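Local coordinates for photosystem II assembly protein Ycf48 (Thermosynechococcus elongatus, PDB 5OJ5), which probably assists early photosystem II assembly and the replacement of photodamaged D1, and binds the C-terminal propeptide of D1, at residues 79-82 with 87-90; 103-108 with 112-117; 188-191 with 195-198; 263-268 with 291-296; 276-281 with 336-341. All blocks are in the same frame, centred on the assembly; numbering follows the deposited sequence.

Contact 1: residues 79-82 with 87-90; sequences METR and TWEP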
# COMPACT_ATOMS: atom_id res chain seq x y z
N MET A 79 -14.71 -5.28 4.71
CA MET A 79 -15.80 -5.32 3.74
C MET A 79 -15.46 -6.25 2.60
O MET A 79 -14.28 -6.43 2.26
CB MET A 79 -16.14 -3.95 3.16
CG MET A 79 -16.39 -2.89 4.21
SD MET A 79 -17.20 -1.47 3.46
CE MET A 79 -17.33 -0.38 4.85
N GLU A 80 -16.50 -6.81 2.00
CA GLU A 80 -16.37 -7.81 0.95
C GLU A 80 -17.07 -7.30 -0.31
O GLU A 80 -18.18 -6.76 -0.23
CB GLU A 80 -17.06 -9.11 1.41
CG GLU A 80 -16.98 -10.27 0.46
CD GLU A 80 -17.61 -11.53 1.01
OE1 GLU A 80 -18.44 -11.44 1.94
OE2 GLU A 80 -17.27 -12.64 0.50
N THR A 81 -16.46 -7.54 -1.48
CA THR A 81 -17.11 -7.30 -2.77
C THR A 81 -17.19 -8.62 -3.53
O THR A 81 -16.29 -9.47 -3.44
CB THR A 81 -16.32 -6.25 -3.60
OG1 THR A 81 -17.08 -5.96 -4.78
CG2 THR A 81 -14.93 -6.71 -4.02
N ARG A 82 -18.24 -8.73 -4.35
CA ARG A 82 -18.39 -9.82 -5.30
C ARG A 82 -18.51 -9.34 -6.72
O ARG A 82 -18.67 -10.17 -7.63
CB ARG A 82 -19.63 -10.65 -4.95
CG ARG A 82 -19.62 -11.18 -3.60
CD ARG A 82 -19.01 -12.46 -3.56
NE ARG A 82 -19.34 -13.04 -2.26
CZ ARG A 82 -19.20 -14.31 -2.00
NH1 ARG A 82 -18.75 -15.08 -2.97
NH2 ARG A 82 -19.49 -14.79 -0.80
N THR A 87 -19.36 -2.56 -5.47
CA THR A 87 -20.17 -2.49 -4.27
C THR A 87 -19.50 -3.34 -3.20
O THR A 87 -18.92 -4.40 -3.48
CB THR A 87 -21.60 -2.91 -4.48
OG1 THR A 87 -21.62 -4.28 -4.78
CG2 THR A 87 -22.22 -2.16 -5.61
N TRP A 88 -19.61 -2.87 -1.97
CA TRP A 88 -18.94 -3.46 -0.83
C TRP A 88 -19.92 -3.65 0.30
O TRP A 88 -20.70 -2.74 0.62
CB TRP A 88 -17.80 -2.54 -0.39
CG TRP A 88 -16.70 -2.39 -1.43
CD1 TRP A 88 -16.67 -1.51 -2.48
CD2 TRP A 88 -15.53 -3.20 -1.52
NE1 TRP A 88 -15.53 -1.69 -3.19
CE2 TRP A 88 -14.80 -2.72 -2.63
CE3 TRP A 88 -15.02 -4.26 -0.76
CZ2 TRP A 88 -13.58 -3.27 -3.01
CZ3 TRP A 88 -13.81 -4.83 -1.14
CH2 TRP A 88 -13.09 -4.33 -2.27
N GLU A 89 -19.83 -4.78 0.97
CA GLU A 89 -20.70 -5.14 2.08
C GLU A 89 -19.90 -5.22 3.36
O GLU A 89 -18.94 -6.00 3.42
CB GLU A 89 -21.39 -6.47 1.81
CG GLU A 89 -22.41 -6.40 0.68
CD GLU A 89 -23.72 -5.75 1.07
OE1 GLU A 89 -23.93 -5.45 2.26
OE2 GLU A 89 -24.57 -5.54 0.18
N PRO A 90 -20.28 -4.50 4.42
CA PRO A 90 -19.54 -4.61 5.69
C PRO A 90 -19.75 -5.98 6.32
O PRO A 90 -20.82 -6.57 6.26
CB PRO A 90 -20.15 -3.53 6.58
CG PRO A 90 -20.96 -2.73 5.70
CD PRO A 90 -21.32 -3.46 4.47
O HOH W 1 -20.42 -6.93 -4.09

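Contact 2: residues 103-108 with 112-117; sequences NSVSFQ and GWIVGE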
# COMPACT_ATOMS: atom_id res chain seq x y z
N ASN A 103 -4.24 -3.31 9.34
CA ASN A 103 -3.22 -2.65 8.55
C ASN A 103 -3.04 -3.29 7.18
O ASN A 103 -2.54 -2.64 6.26
CB ASN A 103 -1.84 -2.76 9.33
CG ASN A 103 -1.72 -1.89 10.47
OD1 ASN A 103 -2.21 -0.77 10.48
ND2 ASN A 103 -0.98 -2.37 11.44
N SER A 104 -3.36 -4.58 7.04
CA SER A 104 -2.91 -5.34 5.88
C SER A 104 -3.85 -6.51 5.69
O SER A 104 -4.20 -7.19 6.65
CB SER A 104 -1.49 -5.80 6.12
OG SER A 104 -0.95 -6.61 5.10
N VAL A 105 -4.22 -6.77 4.42
CA VAL A 105 -4.97 -7.95 4.04
C VAL A 105 -4.32 -8.52 2.79
O VAL A 105 -3.91 -7.76 1.90
CB VAL A 105 -6.47 -7.65 3.81
CG1 VAL A 105 -6.70 -6.56 2.74
CG2 VAL A 105 -7.26 -8.92 3.47
N SER A 106 -4.22 -9.85 2.71
CA SER A 106 -3.59 -10.47 1.55
C SER A 106 -4.21 -11.81 1.29
O SER A 106 -4.23 -12.67 2.19
CB SER A 106 -2.10 -10.61 1.80
OG SER A 106 -1.44 -11.23 0.72
N PHE A 107 -4.65 -12.03 0.06
CA PHE A 107 -5.15 -13.33 -0.41
C PHE A 107 -4.22 -13.89 -1.47
O PHE A 107 -3.63 -13.16 -2.27
CB PHE A 107 -6.55 -13.18 -1.03
CG PHE A 107 -7.64 -13.14 0.01
CD1 PHE A 107 -8.34 -14.31 0.34
CD2 PHE A 107 -7.97 -11.95 0.69
CE1 PHE A 107 -9.32 -14.32 1.30
CE2 PHE A 107 -8.98 -11.97 1.68
CZ PHE A 107 -9.64 -13.16 1.98
N GLN A 108 -4.16 -15.22 -1.48
CA GLN A 108 -3.63 -15.97 -2.63
C GLN A 108 -4.70 -17.03 -2.88
O GLN A 108 -4.84 -17.99 -2.11
CB GLN A 108 -2.27 -16.57 -2.32
CG GLN A 108 -1.71 -17.40 -3.47
CD GLN A 108 -1.70 -16.63 -4.76
OE1 GLN A 108 -2.26 -17.09 -5.78
NE2 GLN A 108 -1.06 -15.50 -4.77
N GLY A 112 -6.59 -16.34 2.81
CA GLY A 112 -6.41 -14.95 3.12
C GLY A 112 -5.97 -14.73 4.56
O GLY A 112 -6.21 -15.54 5.44
N TRP A 113 -5.35 -13.57 4.75
CA TRP A 113 -4.78 -13.19 6.03
C TRP A 113 -5.04 -11.71 6.27
O TRP A 113 -4.97 -10.91 5.33
CB TRP A 113 -3.26 -13.39 6.02
CG TRP A 113 -2.77 -14.74 5.60
CD1 TRP A 113 -2.71 -15.23 4.34
CD2 TRP A 113 -2.28 -15.76 6.46
NE1 TRP A 113 -2.18 -16.52 4.35
CE2 TRP A 113 -1.91 -16.86 5.64
CE3 TRP A 113 -2.07 -15.85 7.84
CZ2 TRP A 113 -1.35 -18.03 6.17
CZ3 TRP A 113 -1.53 -17.03 8.37
CH2 TRP A 113 -1.18 -18.08 7.52
N ILE A 114 -5.31 -11.36 7.52
CA ILE A 114 -5.41 -9.95 7.95
C ILE A 114 -4.53 -9.81 9.18
O ILE A 114 -4.56 -10.67 10.06
CB ILE A 114 -6.86 -9.58 8.32
CG1 ILE A 114 -7.77 -9.68 7.08
CG2 ILE A 114 -6.91 -8.17 8.91
CD1 ILE A 114 -9.26 -9.66 7.44
N VAL A 115 -3.78 -8.71 9.26
CA VAL A 115 -3.08 -8.40 10.50
C VAL A 115 -3.34 -6.96 10.90
O VAL A 115 -3.64 -6.09 10.08
CB VAL A 115 -1.57 -8.69 10.44
CG1 VAL A 115 -1.31 -10.15 10.21
CG2 VAL A 115 -0.85 -7.83 9.38
N GLY A 116 -3.16 -6.70 12.19
CA GLY A 116 -3.37 -5.38 12.70
C GLY A 116 -2.77 -5.15 14.06
O GLY A 116 -2.07 -6.01 14.62
N GLU A 117 -3.06 -3.96 14.57
CA GLU A 117 -2.55 -3.48 15.86
C GLU A 117 -3.71 -2.95 16.70
O GLU A 117 -4.60 -2.30 16.15
CB GLU A 117 -1.52 -2.38 15.64
CG GLU A 117 -2.00 -1.19 14.93
CD GLU A 117 -0.87 -0.23 14.67
OE1 GLU A 117 -0.74 0.73 15.45
OE2 GLU A 117 -0.12 -0.46 13.68

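Contact 3: residues 188-191 with 195-198; sequences LNRS and EYVA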
# COMPACT_ATOMS: atom_id res chain seq x y z
N LEU A 188 6.53 1.10 3.99
CA LEU A 188 7.07 -0.21 3.67
C LEU A 188 6.45 -0.67 2.37
O LEU A 188 5.23 -0.63 2.23
CB LEU A 188 6.69 -1.19 4.80
CG LEU A 188 7.06 -2.65 4.61
CD1 LEU A 188 8.56 -2.86 4.55
CD2 LEU A 188 6.45 -3.50 5.72
N ASN A 189 7.26 -1.15 1.43
CA ASN A 189 6.74 -1.70 0.18
C ASN A 189 7.53 -2.94 -0.19
O ASN A 189 8.69 -3.11 0.19
CB ASN A 189 6.76 -0.66 -0.95
CG ASN A 189 5.50 0.17 -0.96
OD1 ASN A 189 4.40 -0.40 -1.01
ND2 ASN A 189 5.62 1.48 -0.87
N ARG A 190 6.90 -3.80 -0.99
CA ARG A 190 7.40 -5.10 -1.37
C ARG A 190 7.58 -5.20 -2.89
O ARG A 190 6.78 -4.63 -3.65
CB ARG A 190 6.39 -6.18 -0.92
CG ARG A 190 6.92 -7.59 -1.06
CD ARG A 190 5.85 -8.58 -0.63
NE ARG A 190 6.36 -9.93 -0.42
CZ ARG A 190 6.44 -10.87 -1.37
NH1 ARG A 190 6.05 -10.61 -2.62
NH2 ARG A 190 6.93 -12.06 -1.05
N SER A 191 8.61 -5.90 -3.33
CA SER A 191 8.83 -6.13 -4.76
C SER A 191 8.23 -7.49 -5.17
O SER A 191 7.96 -8.36 -4.34
CB SER A 191 10.31 -6.09 -5.09
OG SER A 191 10.87 -7.36 -4.87
N GLU A 195 11.59 -8.68 -2.16
CA GLU A 195 12.40 -7.68 -1.48
C GLU A 195 11.50 -6.64 -0.84
O GLU A 195 10.37 -6.42 -1.28
CB GLU A 195 13.28 -6.98 -2.51
CG GLU A 195 14.03 -7.93 -3.31
CD GLU A 195 14.39 -7.42 -4.72
OE1 GLU A 195 13.51 -6.91 -5.55
OE2 GLU A 195 15.60 -7.61 -5.01
N TYR A 196 12.02 -5.98 0.19
CA TYR A 196 11.29 -4.88 0.82
C TYR A 196 12.16 -3.65 0.92
O TYR A 196 13.38 -3.74 1.02
CB TYR A 196 10.82 -5.30 2.24
CG TYR A 196 9.78 -6.39 2.25
CD1 TYR A 196 8.42 -6.07 2.29
CD2 TYR A 196 10.13 -7.74 2.22
CE1 TYR A 196 7.44 -7.04 2.36
CE2 TYR A 196 9.12 -8.74 2.28
CZ TYR A 196 7.80 -8.37 2.36
OH TYR A 196 6.84 -9.36 2.45
N VAL A 197 11.47 -2.51 0.94
CA VAL A 197 12.11 -1.21 1.18
C VAL A 197 11.29 -0.49 2.23
O VAL A 197 10.06 -0.44 2.16
CB VAL A 197 12.29 -0.41 -0.12
CG1 VAL A 197 10.97 -0.02 -0.81
CG2 VAL A 197 13.10 0.87 0.16
N ALA A 198 11.98 0.06 3.23
CA ALA A 198 11.35 0.71 4.37
C ALA A 198 11.97 2.09 4.58
O ALA A 198 13.19 2.22 4.64
CB ALA A 198 11.56 -0.10 5.63

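Contact 4: residues 263-268 with 291-296; sequences SPLRRN and ALLCSQ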
# COMPACT_ATOMS: atom_id res chain seq x y z
N SER A 263 9.76 17.48 -10.08
CA SER A 263 8.66 18.20 -9.47
C SER A 263 7.46 18.01 -10.37
O SER A 263 7.23 18.79 -11.31
CB SER A 263 8.98 19.69 -9.35
OG SER A 263 10.20 19.84 -8.68
N PRO A 264 6.67 16.97 -10.13
CA PRO A 264 5.52 16.70 -11.02
C PRO A 264 4.50 17.83 -11.10
O PRO A 264 3.92 18.02 -12.18
CB PRO A 264 4.94 15.42 -10.40
CG PRO A 264 6.13 14.74 -9.84
CD PRO A 264 6.95 15.84 -9.24
N LEU A 265 4.26 18.56 -10.01
CA LEU A 265 3.34 19.70 -9.99
C LEU A 265 4.06 21.04 -9.99
O LEU A 265 3.43 22.07 -9.70
CB LEU A 265 2.40 19.64 -8.78
CG LEU A 265 1.09 18.91 -9.01
CD1 LEU A 265 0.26 18.89 -7.77
CD2 LEU A 265 0.32 19.54 -10.14
N ARG A 266 5.33 21.05 -10.34
CA ARG A 266 6.07 22.32 -10.45
C ARG A 266 5.97 23.19 -9.19
O ARG A 266 6.00 24.43 -9.27
CB ARG A 266 5.62 23.11 -11.69
CG ARG A 266 5.74 22.35 -13.00
CD ARG A 266 5.23 23.20 -14.16
NE ARG A 266 5.84 24.53 -14.20
CZ ARG A 266 5.29 25.60 -14.77
NH1 ARG A 266 4.10 25.51 -15.36
NH2 ARG A 266 5.92 26.77 -14.76
N ARG A 267 5.81 22.60 -8.02
CA ARG A 267 5.66 23.40 -6.81
C ARG A 267 5.91 22.52 -5.59
O ARG A 267 5.95 21.29 -5.70
CB ARG A 267 4.30 24.11 -6.73
CG ARG A 267 3.09 23.20 -6.57
CD ARG A 267 1.85 23.85 -7.19
NE ARG A 267 0.68 22.97 -7.16
CZ ARG A 267 -0.37 23.14 -6.35
NH1 ARG A 267 -1.39 22.29 -6.39
NH2 ARG A 267 -0.40 24.17 -5.51
N ASN A 268 6.07 23.17 -4.44
CA ASN A 268 6.41 22.50 -3.19
C ASN A 268 5.23 22.37 -2.24
O ASN A 268 5.37 21.73 -1.19
CB ASN A 268 7.52 23.27 -2.46
CG ASN A 268 8.77 23.45 -3.31
OD1 ASN A 268 9.52 22.51 -3.53
ND2 ASN A 268 8.99 24.67 -3.78
N ALA A 291 -5.02 15.71 -5.04
CA ALA A 291 -3.98 15.66 -6.05
C ALA A 291 -3.82 14.26 -6.62
O ALA A 291 -3.56 13.30 -5.88
CB ALA A 291 -2.65 16.14 -5.44
N LEU A 292 -3.93 14.14 -7.94
CA LEU A 292 -3.75 12.87 -8.61
C LEU A 292 -3.20 13.16 -9.99
O LEU A 292 -3.85 13.87 -10.77
CB LEU A 292 -5.06 12.09 -8.68
CG LEU A 292 -4.94 10.68 -9.30
CD1 LEU A 292 -4.04 9.78 -8.47
CD2 LEU A 292 -6.32 10.04 -9.43
N LEU A 293 -2.03 12.61 -10.30
CA LEU A 293 -1.33 12.87 -11.54
C LEU A 293 -1.04 11.55 -12.24
O LEU A 293 -0.91 10.49 -11.60
CB LEU A 293 -0.00 13.58 -11.28
CG LEU A 293 -0.02 14.83 -10.38
CD1 LEU A 293 1.40 15.46 -10.39
CD2 LEU A 293 -1.08 15.80 -10.62
N CYS A 294 -0.88 11.64 -13.56
CA CYS A 294 -0.54 10.51 -14.39
C CYS A 294 0.60 10.87 -15.32
O CYS A 294 0.59 11.94 -15.94
CB CYS A 294 -1.74 10.04 -15.20
SG CYS A 294 -1.45 8.71 -16.33
N SER A 295 1.56 9.97 -15.42
CA SER A 295 2.61 10.04 -16.43
C SER A 295 2.43 8.89 -17.40
O SER A 295 2.22 7.74 -16.98
CB SER A 295 3.97 9.95 -15.74
OG SER A 295 4.98 9.84 -16.75
N GLN A 296 2.55 9.17 -18.69
CA GLN A 296 2.45 8.16 -19.72
C GLN A 296 3.81 7.84 -20.31
O GLN A 296 3.90 7.05 -21.26
CB GLN A 296 1.42 8.58 -20.79
CG GLN A 296 0.01 8.61 -20.18
CD GLN A 296 -1.06 9.17 -21.07
OE1 GLN A 296 -1.62 8.46 -21.89
NE2 GLN A 296 -1.39 10.45 -20.89

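Contact 5: residues 276-281 with 336-341; sequences AYRTPN and LRYVTD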
# COMPACT_ATOMS: atom_id res chain seq x y z
N ALA A 276 2.16 4.42 -8.10
CA ALA A 276 1.98 3.06 -8.57
C ALA A 276 1.85 3.02 -10.07
O ALA A 276 1.30 3.93 -10.69
CB ALA A 276 0.75 2.39 -7.93
N TYR A 277 2.31 1.92 -10.66
CA TYR A 277 2.27 1.70 -12.09
C TYR A 277 1.04 0.89 -12.48
O TYR A 277 0.79 -0.19 -11.93
CB TYR A 277 3.51 0.96 -12.57
CG TYR A 277 4.79 1.75 -12.51
CD1 TYR A 277 5.40 2.16 -13.69
CD2 TYR A 277 5.40 2.09 -11.29
CE1 TYR A 277 6.59 2.88 -13.64
CE2 TYR A 277 6.58 2.83 -11.26
CZ TYR A 277 7.17 3.22 -12.43
OH TYR A 277 8.35 3.93 -12.36
N ARG A 278 0.28 1.37 -13.45
CA ARG A 278 -0.76 0.55 -14.05
C ARG A 278 -0.18 -0.38 -15.11
O ARG A 278 -0.65 -1.51 -15.28
CB ARG A 278 -1.86 1.44 -14.66
CG ARG A 278 -3.04 0.62 -15.13
CD ARG A 278 -4.15 1.48 -15.71
NE ARG A 278 -3.80 2.13 -16.96
CZ ARG A 278 -3.88 1.55 -18.16
NH1 ARG A 278 -4.34 0.31 -18.25
NH2 ARG A 278 -3.53 2.24 -19.23
N THR A 279 0.81 0.13 -15.86
CA THR A 279 1.51 -0.59 -16.90
C THR A 279 2.97 -0.17 -16.78
O THR A 279 3.28 0.73 -16.01
CB THR A 279 1.00 -0.18 -18.30
OG1 THR A 279 1.39 1.16 -18.54
CG2 THR A 279 -0.50 -0.38 -18.42
N PRO A 280 3.88 -0.74 -17.56
CA PRO A 280 5.27 -0.31 -17.44
C PRO A 280 5.49 1.17 -17.72
O PRO A 280 6.42 1.75 -17.15
CB PRO A 280 6.02 -1.20 -18.45
CG PRO A 280 5.22 -2.45 -18.49
CD PRO A 280 3.78 -2.02 -18.30
N ASN A 281 4.67 1.81 -18.57
CA ASN A 281 4.88 3.22 -18.89
C ASN A 281 3.89 4.18 -18.22
O ASN A 281 4.14 5.39 -18.20
CB ASN A 281 4.77 3.41 -20.41
CG ASN A 281 5.87 2.70 -21.15
OD1 ASN A 281 7.00 2.59 -20.66
ND2 ASN A 281 5.55 2.22 -22.33
N LEU A 336 -11.54 5.61 -4.87
CA LEU A 336 -11.67 5.78 -6.31
C LEU A 336 -11.49 4.42 -6.96
O LEU A 336 -10.61 3.64 -6.54
CB LEU A 336 -10.63 6.73 -6.88
CG LEU A 336 -10.49 8.09 -6.18
CD1 LEU A 336 -9.38 8.91 -6.88
CD2 LEU A 336 -11.78 8.80 -6.11
N ARG A 337 -12.27 4.14 -8.00
CA ARG A 337 -12.22 2.87 -8.73
C ARG A 337 -11.87 3.15 -10.19
O ARG A 337 -12.45 4.04 -10.82
CB ARG A 337 -13.57 2.15 -8.66
CG ARG A 337 -13.57 0.80 -9.39
CD ARG A 337 -14.89 0.08 -9.16
NE ARG A 337 -15.91 0.61 -10.05
CZ ARG A 337 -16.15 0.16 -11.28
NH1 ARG A 337 -15.46 -0.83 -11.80
NH2 ARG A 337 -17.08 0.72 -12.01
N TYR A 338 -10.93 2.38 -10.72
CA TYR A 338 -10.46 2.56 -12.11
C TYR A 338 -11.49 1.99 -13.07
O TYR A 338 -11.89 0.83 -12.93
CB TYR A 338 -9.12 1.84 -12.29
CG TYR A 338 -8.51 2.14 -13.63
CD1 TYR A 338 -7.68 3.23 -13.79
CD2 TYR A 338 -8.78 1.34 -14.74
CE1 TYR A 338 -7.14 3.55 -15.03
CE2 TYR A 338 -8.23 1.65 -15.99
CZ TYR A 338 -7.42 2.76 -16.11
OH TYR A 338 -6.89 3.07 -17.34
N VAL A 339 -11.88 2.78 -14.06
CA VAL A 339 -12.85 2.38 -15.09
C VAL A 339 -12.19 2.61 -16.46
O VAL A 339 -11.93 3.76 -16.86
CB VAL A 339 -14.14 3.19 -14.97
CG1 VAL A 339 -15.10 2.78 -16.07
CG2 VAL A 339 -14.77 2.98 -13.58
N THR A 340 -11.90 1.53 -17.16
CA THR A 340 -11.30 1.64 -18.49
C THR A 340 -12.17 2.49 -19.41
O THR A 340 -13.39 2.36 -19.43
CB THR A 340 -11.17 0.25 -19.08
OG1 THR A 340 -10.44 -0.58 -18.17
CG2 THR A 340 -10.44 0.27 -20.43
N ASP A 341 -11.52 3.35 -20.21
CA ASP A 341 -12.20 4.13 -21.25
C ASP A 341 -12.71 3.20 -22.35
O ASP A 341 -11.92 2.57 -23.04
CB ASP A 341 -11.21 5.16 -21.85
CG ASP A 341 -11.89 6.19 -22.76
OD1 ASP A 341 -13.10 6.06 -23.04
OD2 ASP A 341 -11.20 7.15 -23.18

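Contact 1: residues 79-82 with 87-90
Thr81 packs over one face of the indole of Trp88. Its CB sits 3.6 Å from the centroid of the six-membered ring of Trp88, just 8° off the ring normal, and Thr81 CG2 comes to 3.5 Å from Trp88 CH2. The hydroxyl is turned opposite the backbone N (chi1 -174°), which leaves the methyl for the ring face and lets Thr81 OG1 give its proton to Thr87 O at 2.7 Å. The N-H groups of Asp83 and Gly85 in the intervening turn also bond to this oxygen, so three groups fix its rotation. Met79 meets Trp88 at about a right angle, with Met79 SD 4.0 Å from Trp88 CB, and Phe63 and Leu71 help to bury the indole. The run Thr81-x-Asp83-x-Gly85-x-Thr87-Trp88 is an Asp box, the turn found repeatedly in BNR-type beta-propellers, here joining the third and fourth strands of a blade. Beyond it, Glu80 and Glu89 form an antiparallel hydrogen-bonded pair, with Glu89 N 2.8 Å from Glu80 O. The other side is looser and wetter. Thr87, Glu89 and Pro90 are exposed; Glu89, in one of its two conformers, bends its carboxylate away from the neighbouring strand, and Pro90 CG comes no nearer than 4.4 Å to Met79 CE. A water accepts from Arg82 N at 2.8 Å and donates to Thr87 OG1, which also bonds to Asp83. Glu80, by contrast, is buried, its carboxylate held by His68, Gln129 and Arg91, while Arg82 NH2 approaches Glu80 OE2 at 3.4 Å as a charge interaction alone.

Contact 2: residues 103-108 with 112-117
Val115 O is shared by two successive N-H groups of the facing strand: Asn103 N bonds to it at 2.9 Å, in the carbonyl plane, and Ser104 N adds a weak bond at 3.4 Å. With two residues set against one, this is a classic beta bulge. Just past it, Asn103 ND2 donates to the anti lone pair of Glu117 OE2 at 3.1 Å, almost straight (168°), with the amide and carboxylate planes close to perpendicular. Glu117 CG lies between its own backbone N and carbonyl carbon (chi1 60°), and the extended chain beyond it carries the carboxylate back to the asparagine. ND2 also bonds to Pro144 O, so two acceptors hold this nitrogen. Farther along, Ser106 and Trp113 exchange two backbone bonds, and Ser106 O lies at the edge of the indole. On the face carrying Val105 and Ile114 these two side chains run side by side, Val105 CG2 3.7 Å from Ile114 CG1. There too Phe107 lays its ring over Gly112, whose CA is 3.6 Å from the ring centroid in a CH-pi contact. On the other face, Ser104 OG and Ser106 OG reach across to Ile147 N and Ala149 N of strand 144-151. The pair is the hairpin of first and second strands in a beta-propeller blade, its first strand stitched to that of the next blade.

Contact 3: residues 188-191 with 195-198
Glu195 faces Ser191 at the turn end of this hairpin. Glu195 O accepts from Ser191 N at 2.8 Å, while Glu195 N donates to Ser191 OG at 3.1 Å. Ser191 OG stands between its backbone N and carbonyl carbon (chi1 85°), which aims it across the turn. It also donates to Glu195 OE1, met on the anti side, though the glutamate has two conformers and this bond belongs to one of them. Next comes Tyr196, whose ring is crossed by the extended chain of Arg190: Arg190 CG lies over one face, 3.8 Å from the centroid of the Tyr196 ring. The guanidinium is nearly perpendicular to the ring and brings its edge to the phenol, with Arg190 NE 3.0 Å from Tyr196 OH. Both groups share Glu156 OE1, by a salt bridge from Arg190 NH2 and a hydrogen bond with the phenol. Leu188 CD1 packs against the same tyrosine, 3.9 Å from Tyr196 CD1. Val197 then pairs with Asn189 through two backbone bonds of 3.0 Å and 2.9 Å, Asn189 N to Val197 O and Val197 N to Asn189 O. Ala198 ends the walk, its CB 4.2 Å from Leu188 CD1. These are the first two strands of a propeller blade. Arg190 and Tyr196 face strand 144-151, Asn189 and Val197 face strand 227-232, and Tyr196 and Ala198 bond through their backbones to strand 205-209.

Contact 4: residues 263-268 with 291-296
Leu293 pushes its two methyls against a turn made by Pro264 and Leu265. The closer approach belongs to Leu293 CD1, which lies 3.5 Å from Pro264 CB and 3.7 Å from Leu265 CG. The second branch sits alongside the other leucine, Leu293 CD2 being 4.0 Å from Leu265 CD2, and the two leucine chains meet obliquely. Leu293 has CG opposite its carbonyl carbon (chi1 -50°), and this throws the fork outward to meet both partners while the backbones remain well apart, with Pro264 CA 7.9 Å from Leu293 CA. All three touching residues are buried, and the forces between them are purely apolar. The turn that offers them is a type I beta turn from Ser263 to Arg266, closed by Arg266 N donating to Ser263 O at 3.1 Å. It lies in the long loop between strand 246-251 of one propeller blade and strand 272-277 of the next, so Leu293, on the third strand of that next blade, packs against the incoming link. Strand 292-295 runs directly into another Asp box, Ser295-x-Asp297-x-Gly299-x-Thr301-Trp302, where Ser295 OG bonds to Gly299 N and Thr301 O and more weakly to Asp297 N. Trp302 of the same box touches Pro264, which also rests on Leu285 and Ile247, one from each of the two blades. Leu265 and Leu293 both lean on Gln304.

Contact 5: residues 276-281 with 336-341
Arg278 and Tyr338 meet where two neighbouring blades of the seven-bladed beta-propeller come together: Arg278 just follows the first strand of one blade, and Tyr338 lies on strand 334-338 of the next. In that second blade the N-terminal strand 47-51 pairs with 334-338, the Velcro closure of the ring. The phenol oxygen lies over one face of the guanidinium, Tyr338 OH being 3.3 Å from Arg278 NE, but the angle is poor and the pair is not hydrogen-bonded. Arg278 CD comes to 3.5 Å from Tyr338 CZ. The two chains cross at about a right angle, yet guanidinium and ring are only 16° from parallel, because the arginine bends at chi3 (68°) and swings its flat end over the oxygen. Farther out, Glu282 OE2 takes the salt bridge from Arg278 NE and Pro323 O binds Arg278 NH1, so NE and NH1 have partners other than the phenol. Phe320 touches both residues. Trp47, from the closing strand, meets the tyrosine edge-to-face. On the guanidinium face opposite the phenol, Thr279 CG2 stands 3.8 Å above the plane of the Arg278 group.

Overall arrangement
From the N terminus, contact 1 closes the short Asp-box turn between the third and fourth strands of one blade. Contact 2 closes the first hairpin of the following blade, and contact 3 that of a later one; these three come in series, each finished before the next begins. Contacts 4 and 5 cross. Segment 276-281 falls within the loop closed by 263-268 with 291-296, and 291-296 lies within the longer loop ended by 336-341. The two touch at Gln296 with Asn281 and at Leu292 with Leu336. Thus contacts 1 to 3 build individual blades, whereas contact 4 packs an inter-blade link and contact 5 joins adjoining blades.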